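Local structure of phosphotransferase system, mannose/fructose/N-acetylgalactosamine-specific component IIB (Thermoanaerobacter tengcongensis, 3LFJ) at residues A27-R32 / L123-V128; V38-M43 / A71-V76; V52-E57 / V100-K105. The protein probably transfers a phosphoryl group to an incoming sugar as the cytoplasmic IIB component of a mannose-type bacterial phosphotransferase system. All coordinates share one frame; numbering follows the deposited sequence. Where two conformers were deposited one is given.

Contact 1: A27-R32 / L123-V128; sequences ARIDDR and LNIGGV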
loop_
_atom_site.group_PDB
_atom_site.type_symbol
_atom_site.label_atom_id
_atom_site.label_comp_id
_atom_site.label_asym_id
_atom_site.label_seq_id
_atom_site.Cartn_x
_atom_site.Cartn_y
_atom_site.Cartn_z
ATOM N N ALA A 27 0.766 -1.446 5.390
ATOM C CA ALA A 27 0.969 -0.891 4.048
ATOM C C ALA A 27 0.097 -1.656 3.079
ATOM O O ALA A 27 -0.003 -2.883 3.147
ATOM C CB ALA A 27 2.431 -0.948 3.636
ATOM N N ARG A 28 -0.531 -0.929 2.168
ATOM C CA ARG A 28 -1.486 -1.523 1.235
ATOM C C ARG A 28 -1.304 -0.903 -0.148
ATOM O O ARG A 28 -1.059 0.303 -0.278
ATOM C CB ARG A 28 -2.910 -1.287 1.738
ATOM C CG ARG A 28 -4.026 -1.632 0.742
ATOM C CD ARG A 28 -5.370 -1.461 1.425
ATOM N NE ARG A 28 -6.491 -1.588 0.500
ATOM C CZ ARG A 28 -7.105 -2.740 0.219
ATOM N NH1 ARG A 28 -8.107 -2.738 -0.637
ATOM N NH2 ARG A 28 -6.709 -3.889 0.769
ATOM N N ILE A 29 -1.422 -1.749 -1.168
ATOM C CA ILE A 29 -1.428 -1.295 -2.562
ATOM C C ILE A 29 -2.842 -1.429 -3.105
ATOM O O ILE A 29 -3.433 -2.517 -3.090
ATOM C CB ILE A 29 -0.438 -2.100 -3.433
ATOM C CG1 ILE A 29 1.007 -1.768 -2.994
ATOM C CG2 ILE A 29 -0.670 -1.791 -4.936
ATOM C CD1 ILE A 29 2.083 -2.698 -3.543
ATOM N N ASP A 30 -3.413 -0.323 -3.569
ATOM C CA ASP A 30 -4.748 -0.348 -4.167
ATOM C C ASP A 30 -4.801 0.762 -5.183
ATOM O O ASP A 30 -4.666 1.942 -4.827
ATOM C CB ASP A 30 -5.834 -0.158 -3.092
ATOM C CG ASP A 30 -7.256 -0.337 -3.633
ATOM O OD1 ASP A 30 -7.510 -0.102 -4.834
ATOM O OD2 ASP A 30 -8.140 -0.694 -2.826
ATOM N N ASP A 31 -4.923 0.399 -6.464
ATOM C CA ASP A 31 -4.849 1.412 -7.512
ATOM C C ASP A 31 -6.034 2.375 -7.534
ATOM O O ASP A 31 -6.013 3.359 -8.274
ATOM C CB ASP A 31 -4.567 0.821 -8.903
ATOM C CG ASP A 31 -5.571 -0.229 -9.335
ATOM O OD1 ASP A 31 -6.547 -0.507 -8.618
ATOM O OD2 ASP A 31 -5.374 -0.779 -10.446
ATOM N N ARG A 32 -7.035 2.091 -6.716
ATOM C CA ARG A 32 -8.135 3.015 -6.538
ATOM C C ARG A 32 -8.135 3.745 -5.185
ATOM O O ARG A 32 -9.008 4.524 -4.862
ATOM C CB ARG A 32 -9.474 2.369 -6.902
ATOM C CG ARG A 32 -9.597 2.141 -8.391
ATOM C CD ARG A 32 -10.752 1.301 -8.712
ATOM N NE ARG A 32 -11.936 1.696 -7.990
ATOM C CZ ARG A 32 -12.646 0.920 -7.161
ATOM N NH1 ARG A 32 -12.356 -0.363 -6.829
ATOM N NH2 ARG A 32 -13.664 1.484 -6.638
ATOM N N LEU A 123 2.874 -6.109 3.571
ATOM C CA LEU A 123 2.384 -5.442 2.378
ATOM C C LEU A 123 1.164 -6.182 1.869
ATOM O O LEU A 123 1.266 -7.324 1.400
ATOM C CB LEU A 123 3.472 -5.400 1.319
ATOM C CG LEU A 123 3.074 -4.693 0.013
ATOM C CD1 LEU A 123 2.702 -3.235 0.261
ATOM C CD2 LEU A 123 4.200 -4.781 -0.981
ATOM N N ASN A 124 0.021 -5.513 1.951
ATOM C CA ASN A 124 -1.265 -6.044 1.541
ATOM C C ASN A 124 -1.584 -5.589 0.111
ATOM O O ASN A 124 -1.678 -4.393 -0.159
ATOM C CB ASN A 124 -2.308 -5.540 2.535
ATOM C CG ASN A 124 -3.713 -5.641 2.021
ATOM O OD1 ASN A 124 -4.141 -6.692 1.503
ATOM N ND2 ASN A 124 -4.454 -4.569 2.174
ATOM N N ILE A 125 -1.709 -6.543 -0.810
ATOM C CA ILE A 125 -2.107 -6.212 -2.184
ATOM C C ILE A 125 -3.640 -6.194 -2.242
ATOM O O ILE A 125 -4.298 -7.242 -2.187
ATOM C CB ILE A 125 -1.541 -7.238 -3.205
ATOM C CG1 ILE A 125 -0.047 -7.521 -2.960
ATOM C CG2 ILE A 125 -1.809 -6.754 -4.621
ATOM C CD1 ILE A 125 0.861 -6.263 -2.941
ATOM N N GLY A 126 -4.213 -4.998 -2.311
ATOM C CA GLY A 126 -5.647 -4.807 -2.213
ATOM C C GLY A 126 -6.403 -4.627 -3.518
ATOM O O GLY A 126 -7.554 -5.058 -3.637
ATOM N N GLY A 127 -5.768 -3.974 -4.486
ATOM C CA GLY A 127 -6.437 -3.677 -5.746
ATOM C C GLY A 127 -5.442 -3.429 -6.854
ATOM O O GLY A 127 -4.593 -2.546 -6.752
ATOM N N VAL A 128 -5.506 -4.261 -7.893
ATOM C CA VAL A 128 -4.676 -4.077 -9.072
ATOM C C VAL A 128 -5.552 -4.479 -10.257
ATOM O O VAL A 128 -5.949 -5.637 -10.367
ATOM C CB VAL A 128 -3.393 -4.936 -9.052
ATOM C CG1 VAL A 128 -2.537 -4.572 -10.266
ATOM C CG2 VAL A 128 -2.567 -4.732 -7.767
HETATM O O HOH W 1 -9.835 -3.447 -3.906
#
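Ile-29 O is gripped by two backbone donors, Gly-126 N at 2.7 Å and Gly-127 N at 3.1 Å. One residue therefore faces two, which makes a beta bulge in the parallel pairing of strands 22-30 and 122-127, at the middle of the mixed sheet. Gly-126 N comes nearly in line with the C=O bond, while Gly-127 N lies in the carbonyl plane on a lone pair. Before the bulge the ladder is regular, with Ile-29 N donating to Asn-124 O at 2.8 Å. Beyond it Asp-31 N reaches Gly-127 O, from above the carbonyl plane.

On one face Ile-29 CD1 meets Leu-123 CD1 and Ile-125 CD1, the latter at 3.8 Å. On the other, Arg-28 runs extended, with CG anti to the backbone N (chi1 170°), and lays its guanidinium over Gly-126 CA. Gly-126 has no CB, which lets the guanidinium lie this close. Arg-28 NH1 forms a salt bridge with Asp-30 OD2, which His-35 NE2 also binds, while Arg-28 NH2 bonds to Gln-165 O. Asp-30 OD1 closes an Asx turn by accepting from Arg-32 N at 2.9 Å.

Contact 2: V38-M43 / A71-V76; sequences VMTRWM and AAPPGV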
loop_
_atom_site.group_PDB
_atom_site.type_symbol
_atom_site.label_atom_id
_atom_site.label_comp_id
_atom_site.label_asym_id
_atom_site.label_seq_id
_atom_site.Cartn_x
_atom_site.Cartn_y
_atom_site.Cartn_z
ATOM N N VAL A 38 -14.007 0.721 1.691
ATOM C CA VAL A 38 -12.873 -0.166 1.901
ATOM C C VAL A 38 -11.923 0.317 3.000
ATOM O O VAL A 38 -11.559 -0.441 3.900
ATOM C CB VAL A 38 -12.121 -0.384 0.569
ATOM C CG1 VAL A 38 -10.808 -1.104 0.786
ATOM C CG2 VAL A 38 -13.010 -1.162 -0.398
ATOM N N MET A 39 -11.515 1.577 2.935
ATOM C CA MET A 39 -10.566 2.066 3.921
ATOM C C MET A 39 -11.215 2.289 5.279
ATOM O O MET A 39 -10.536 2.280 6.298
ATOM C CB MET A 39 -9.855 3.334 3.437
ATOM C CG MET A 39 -8.755 3.044 2.420
ATOM S SD MET A 39 -7.511 1.881 2.989
ATOM C CE MET A 39 -6.816 2.824 4.336
ATOM N N THR A 40 -12.527 2.505 5.299
ATOM C CA THR A 40 -13.227 2.627 6.567
ATOM C C THR A 40 -13.128 1.291 7.297
ATOM O O THR A 40 -12.853 1.245 8.501
ATOM C CB THR A 40 -14.681 3.058 6.343
ATOM O OG1 THR A 40 -14.689 4.355 5.729
ATOM C CG2 THR A 40 -15.436 3.120 7.664
ATOM N N ARG A 41 -13.293 0.199 6.555
ATOM C CA ARG A 41 -13.108 -1.132 7.118
ATOM C C ARG A 41 -11.676 -1.361 7.612
ATOM O O ARG A 41 -11.464 -1.786 8.740
ATOM C CB ARG A 41 -13.511 -2.218 6.115
ATOM C CG ARG A 41 -14.941 -2.092 5.612
ATOM C CD ARG A 41 -15.336 -3.332 4.821
ATOM N NE ARG A 41 -16.671 -3.194 4.251
ATOM C CZ ARG A 41 -17.790 -3.484 4.904
ATOM N NH1 ARG A 41 -17.733 -3.936 6.151
ATOM N NH2 ARG A 41 -18.964 -3.324 4.309
ATOM N N TRP A 42 -10.688 -1.052 6.774
ATOM C CA TRP A 42 -9.298 -1.262 7.155
ATOM C C TRP A 42 -8.885 -0.460 8.386
ATOM O O TRP A 42 -8.181 -0.979 9.247
ATOM C CB TRP A 42 -8.354 -0.958 5.978
ATOM C CG TRP A 42 -8.304 -2.096 5.000
ATOM C CD1 TRP A 42 -8.902 -2.154 3.768
ATOM C CD2 TRP A 42 -7.637 -3.352 5.185
ATOM N NE1 TRP A 42 -8.646 -3.373 3.181
ATOM C CE2 TRP A 42 -7.878 -4.127 4.029
ATOM C CE3 TRP A 42 -6.870 -3.900 6.222
ATOM C CZ2 TRP A 42 -7.382 -5.428 3.882
ATOM C CZ3 TRP A 42 -6.363 -5.197 6.070
ATOM C CH2 TRP A 42 -6.624 -5.941 4.903
ATOM N N MET A 43 -9.325 0.795 8.475
ATOM C CA MET A 43 -8.844 1.657 9.545
ATOM C C MET A 43 -9.404 1.279 10.906
ATOM O O MET A 43 -8.830 1.648 11.923
ATOM C CB MET A 43 -9.104 3.126 9.236
ATOM C CG MET A 43 -8.237 3.663 8.085
ATOM S SD MET A 43 -6.467 3.261 8.157
ATOM C CE MET A 43 -5.913 4.348 9.464
ATOM N N ALA A 71 -13.347 11.342 0.968
ATOM C CA ALA A 71 -13.775 9.948 0.989
ATOM C C ALA A 71 -13.216 9.188 2.185
ATOM O O ALA A 71 -13.545 8.014 2.405
ATOM C CB ALA A 71 -13.354 9.252 -0.310
ATOM N N ALA A 72 -12.372 9.864 2.952
ATOM C CA ALA A 72 -11.666 9.231 4.055
ATOM C C ALA A 72 -12.652 8.814 5.133
ATOM O O ALA A 72 -13.729 9.415 5.259
ATOM C CB ALA A 72 -10.647 10.175 4.633
ATOM N N PRO A 73 -12.274 7.802 5.920
ATOM C CA PRO A 73 -13.118 7.364 7.036
ATOM C C PRO A 73 -13.334 8.508 8.014
ATOM O O PRO A 73 -12.430 9.305 8.249
ATOM C CB PRO A 73 -12.278 6.268 7.700
ATOM C CG PRO A 73 -11.326 5.812 6.612
ATOM C CD PRO A 73 -11.015 7.039 5.842
ATOM N N PRO A 74 -14.537 8.594 8.592
ATOM C CA PRO A 74 -14.754 9.620 9.610
ATOM C C PRO A 74 -13.676 9.554 10.682
ATOM O O PRO A 74 -13.361 8.466 11.177
ATOM C CB PRO A 74 -16.110 9.235 10.204
ATOM C CG PRO A 74 -16.813 8.524 9.104
ATOM C CD PRO A 74 -15.753 7.814 8.302
ATOM N N GLY A 75 -13.118 10.710 11.029
ATOM C CA GLY A 75 -12.143 10.792 12.103
ATOM C C GLY A 75 -10.749 10.283 11.772
ATOM O O GLY A 75 -9.940 10.046 12.673
ATOM N N VAL A 76 -10.464 10.101 10.488
ATOM C CA VAL A 76 -9.143 9.633 10.066
ATOM C C VAL A 76 -8.492 10.658 9.152
ATOM O O VAL A 76 -9.046 11.009 8.111
ATOM C CB VAL A 76 -9.236 8.286 9.322
ATOM C CG1 VAL A 76 -7.857 7.838 8.839
ATOM C CG2 VAL A 76 -9.834 7.219 10.221
HETATM O O HOH W 2 -12.984 5.540 3.536
#
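Met-43 touches the loop 71-76 at two atoms, CG on Pro-73 and CE on Val-76. Its CB leaves the helix toward the loop. Met-43 CG sits anti to the carbonyl carbon (chi1 -69°) and touches Pro-73 CG at 4.0 Å. The chain then bends at both chi2 and chi3. SD turns to the Phe-101 ring of strand 98-104. At the tip, Met-43 CE reaches Val-76 CG1, also at 4.0 Å. The bends thus let one flexible side chain serve two residues of the loop and one of the sheet.

Pro-73 is the loop's main contact residue. Pro-73 CB and CG lie against the helix backbone, with Pro-73 CG 3.6 Å from Met-39 O and close to Thr-40 CA. Met-39 O accepts from Met-43 N within the helix; Pro-73 CG only packs beside it. Pro-73 also starts a type II beta turn that ends at Val-76, closed by Val-76 N donating to Pro-73 O at 3.1 Å. Gly-75 takes the positive phi of this turn. The turn lies in the loop between helix 62-70 and strand 78-81, and helix 38-43 lies beside it over one face of the central sheet. Ile-51 of strand 50-54 meets Met-39, Met-43, Pro-73 and Val-76, so it underlies both partners.

Nearer the surface the chemistry becomes polar. Thr-40 OG1 lies 3.6 Å from Pro-73 CA. With chi1 at -63°, OG1 is the branch turned to Pro-73 and to a water that joins the two segments at this point. The water lies 3.0 Å from Thr-40 OG1 and donates to Ala-71 O at 2.8 Å.

Contact 3: V52-E57 / V100-K105; sequences VIIDDE and VFLLFK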
loop_
_atom_site.group_PDB
_atom_site.type_symbol
_atom_site.label_atom_id
_atom_site.label_comp_id
_atom_site.label_asym_id
_atom_site.label_seq_id
_atom_site.Cartn_x
_atom_site.Cartn_y
_atom_site.Cartn_z
ATOM N N VAL A 52 -1.505 7.663 5.065
ATOM C CA VAL A 52 -0.526 8.375 4.271
ATOM C C VAL A 52 -0.488 7.726 2.904
ATOM O O VAL A 52 -0.110 6.566 2.764
ATOM C CB VAL A 52 0.863 8.353 4.916
ATOM C CG1 VAL A 52 1.910 8.958 3.969
ATOM C CG2 VAL A 52 0.824 9.129 6.233
ATOM N N ILE A 53 -0.916 8.482 1.901
ATOM C CA ILE A 53 -0.835 8.026 0.511
ATOM C C ILE A 53 0.473 8.509 -0.060
ATOM O O ILE A 53 0.796 9.703 0.020
ATOM C CB ILE A 53 -1.980 8.575 -0.342
ATOM C CG1 ILE A 53 -3.329 8.100 0.220
ATOM C CG2 ILE A 53 -1.785 8.108 -1.810
ATOM C CD1 ILE A 53 -4.531 8.748 -0.455
ATOM N N ILE A 54 1.251 7.576 -0.599
ATOM C CA ILE A 54 2.524 7.932 -1.231
ATOM C C ILE A 54 2.389 7.679 -2.721
ATOM O O ILE A 54 2.249 6.533 -3.155
ATOM C CB ILE A 54 3.731 7.128 -0.667
ATOM C CG1 ILE A 54 3.882 7.394 0.824
ATOM C CG2 ILE A 54 5.002 7.551 -1.405
ATOM C CD1 ILE A 54 4.953 6.515 1.506
ATOM N N ASP A 55 2.370 8.760 -3.503
ATOM C CA ASP A 55 2.222 8.675 -4.948
ATOM C C ASP A 55 2.638 10.004 -5.579
ATOM O O ASP A 55 2.129 11.061 -5.195
ATOM C CB ASP A 55 0.760 8.381 -5.298
ATOM C CG ASP A 55 0.588 8.055 -6.749
ATOM O OD1 ASP A 55 0.966 6.927 -7.157
ATOM O OD2 ASP A 55 0.095 8.919 -7.506
ATOM N N ASP A 56 3.523 9.947 -6.572
ATOM C CA ASP A 56 4.028 11.181 -7.188
ATOM C C ASP A 56 2.950 11.870 -8.000
ATOM O O ASP A 56 2.940 13.101 -8.063
ATOM C CB ASP A 56 5.194 10.867 -8.122
ATOM C CG ASP A 56 6.510 10.643 -7.396
ATOM O OD1 ASP A 56 6.660 10.979 -6.198
ATOM O OD2 ASP A 56 7.444 10.167 -8.092
ATOM N N GLU A 57 2.059 11.102 -8.632
ATOM C CA GLU A 57 0.978 11.711 -9.438
ATOM C C GLU A 57 -0.023 12.394 -8.518
ATOM O O GLU A 57 -0.401 13.548 -8.746
ATOM C CB GLU A 57 0.250 10.658 -10.286
ATOM C CG GLU A 57 1.020 10.209 -11.515
ATOM C CD GLU A 57 0.205 9.343 -12.468
ATOM O OE1 GLU A 57 -1.038 9.265 -12.324
ATOM O OE2 GLU A 57 0.824 8.741 -13.374
ATOM N N VAL A 100 1.103 5.453 11.161
ATOM C CA VAL A 100 0.629 5.638 9.780
ATOM C C VAL A 100 0.317 4.332 9.049
ATOM O O VAL A 100 1.037 3.330 9.164
ATOM C CB VAL A 100 1.622 6.478 8.913
ATOM C CG1 VAL A 100 1.881 7.838 9.556
ATOM C CG2 VAL A 100 2.915 5.725 8.688
ATOM N N PHE A 101 -0.779 4.371 8.299
ATOM C CA PHE A 101 -1.201 3.274 7.428
ATOM C C PHE A 101 -0.815 3.760 6.030
ATOM O O PHE A 101 -1.388 4.739 5.539
ATOM C CB PHE A 101 -2.718 3.099 7.579
ATOM C CG PHE A 101 -3.319 1.968 6.781
ATOM C CD1 PHE A 101 -3.951 0.895 7.428
ATOM C CD2 PHE A 101 -3.329 2.005 5.389
ATOM C CE1 PHE A 101 -4.548 -0.130 6.705
ATOM C CE2 PHE A 101 -3.911 0.966 4.665
ATOM C CZ PHE A 101 -4.532 -0.096 5.323
ATOM N N LEU A 102 0.191 3.130 5.427
ATOM C CA LEU A 102 0.649 3.556 4.094
ATOM C C LEU A 102 -0.246 2.987 3.008
ATOM O O LEU A 102 -0.575 1.800 3.017
ATOM C CB LEU A 102 2.074 3.094 3.838
ATOM C CG LEU A 102 3.149 3.621 4.789
ATOM C CD1 LEU A 102 4.503 3.087 4.384
ATOM C CD2 LEU A 102 3.146 5.142 4.778
ATOM N N LEU A 103 -0.629 3.846 2.076
ATOM C CA LEU A 103 -1.440 3.441 0.946
ATOM C C LEU A 103 -0.727 3.845 -0.345
ATOM O O LEU A 103 -0.399 5.015 -0.539
ATOM C CB LEU A 103 -2.812 4.108 1.071
ATOM C CG LEU A 103 -3.869 3.727 0.045
ATOM C CD1 LEU A 103 -4.048 2.219 0.024
ATOM C CD2 LEU A 103 -5.184 4.422 0.408
ATOM N N PHE A 104 -0.463 2.866 -1.205
ATOM C CA PHE A 104 0.170 3.116 -2.516
ATOM C C PHE A 104 -0.807 2.803 -3.613
ATOM O O PHE A 104 -1.644 1.927 -3.475
ATOM C CB PHE A 104 1.396 2.192 -2.723
ATOM C CG PHE A 104 2.444 2.347 -1.694
ATOM C CD1 PHE A 104 3.447 3.287 -1.860
ATOM C CD2 PHE A 104 2.436 1.563 -0.532
ATOM C CE1 PHE A 104 4.449 3.446 -0.892
ATOM C CE2 PHE A 104 3.433 1.725 0.439
ATOM C CZ PHE A 104 4.441 2.659 0.257
ATOM N N LYS A 105 -0.674 3.498 -4.736
ATOM C CA LYS A 105 -1.460 3.173 -5.908
ATOM C C LYS A 105 -0.918 1.943 -6.657
ATOM O O LYS A 105 -1.674 1.220 -7.304
ATOM C CB LYS A 105 -1.461 4.388 -6.842
ATOM C CG LYS A 105 -2.490 4.360 -7.946
ATOM C CD LYS A 105 -2.348 5.651 -8.753
ATOM C CE LYS A 105 -3.392 5.728 -9.851
ATOM N NZ LYS A 105 -3.185 7.009 -10.628
HETATM O O HOH W 3 1.597 5.064 -5.325
HETATM O O HOH W 4 -2.508 8.931 -8.613
#
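Parallel strands 50-54 and 98-104 pair here in the central sheet of the alpha/beta fold, and the contact runs on to the N-terminus of helix 56-60. Three backbone bonds join the strands. Val-52 N donates to Phe-101 O, Val-52 O accepts from Leu-103 N at 2.9 Å, and Ile-54 N donates to Leu-103 O.

One face of the pair is wholly apolar. Val-52 CG2 meets Val-100 CG1 at 3.7 Å, and Leu-102 CD2 touches both Val-52 CB and Ile-54 CD1. Phe-104 runs beside Ile-54. Its CG is anti to the carbonyl carbon (chi1 -59°), which brings Phe-104 CE1 to within 3.8 Å of Ile-54 CB. The Phe-104 side chain also touches Thr-109, Cys-110 and Val-113 of helix 107-115. A serine in place of Phe-104 would probably leave Ile-54 without its flat neighbour and open a gap beneath that helix. On the other face Ile-53 CG1 packs against Leu-103 CB and CD2.

Past the strand ends, waters take over the pairing. One water donates to both Ile-54 O and Asp-55 OD1 and accepts from Lys-105 N at 2.8 Å. Another donates to Asp-55 OD2 and accepts from Lys-105 NZ. Asp-55 is the N-cap of the following helix, its OD2 accepting from Leu-58 N. Lys-105, fully extended, carries NZ to Glu-57 OE1 for a long salt bridge of 3.5 Å.

Strand 78-81 continues the sheet beyond Ile-53, and strand 22-30 flanks the 98-104 side. Helix 107-115 covers the Ile-54 and Phe-104 face. On the opposite face, Phe-101 meets Met-39, Trp-42 and Met-43 of helix 38-43.

How the contacts relate
Contacts 1 and 3 are buried pairings within the same central sheet. Their strands 22-30 and 98-104 are direct neighbours, joined by probable hydrogen bonds between Arg-28 O and Phe-104 N and between Leu-102 O and Arg-28 N. Contact 2 lies farther out, its centre about 15 Å from the centre of the chain, and joins a helix to a loop. It relies on apolar packing and a bridging water, whereas the other two rest on backbone ladders. Contact 1 adds a buried charged pair near the C-terminal end of strand 22-30, while contact 3 places its charged pair nearer the surface. Helix 38-43 links all three: Trp-42 packs on Arg-28, and Met-39 and Met-43 pack on Phe-101.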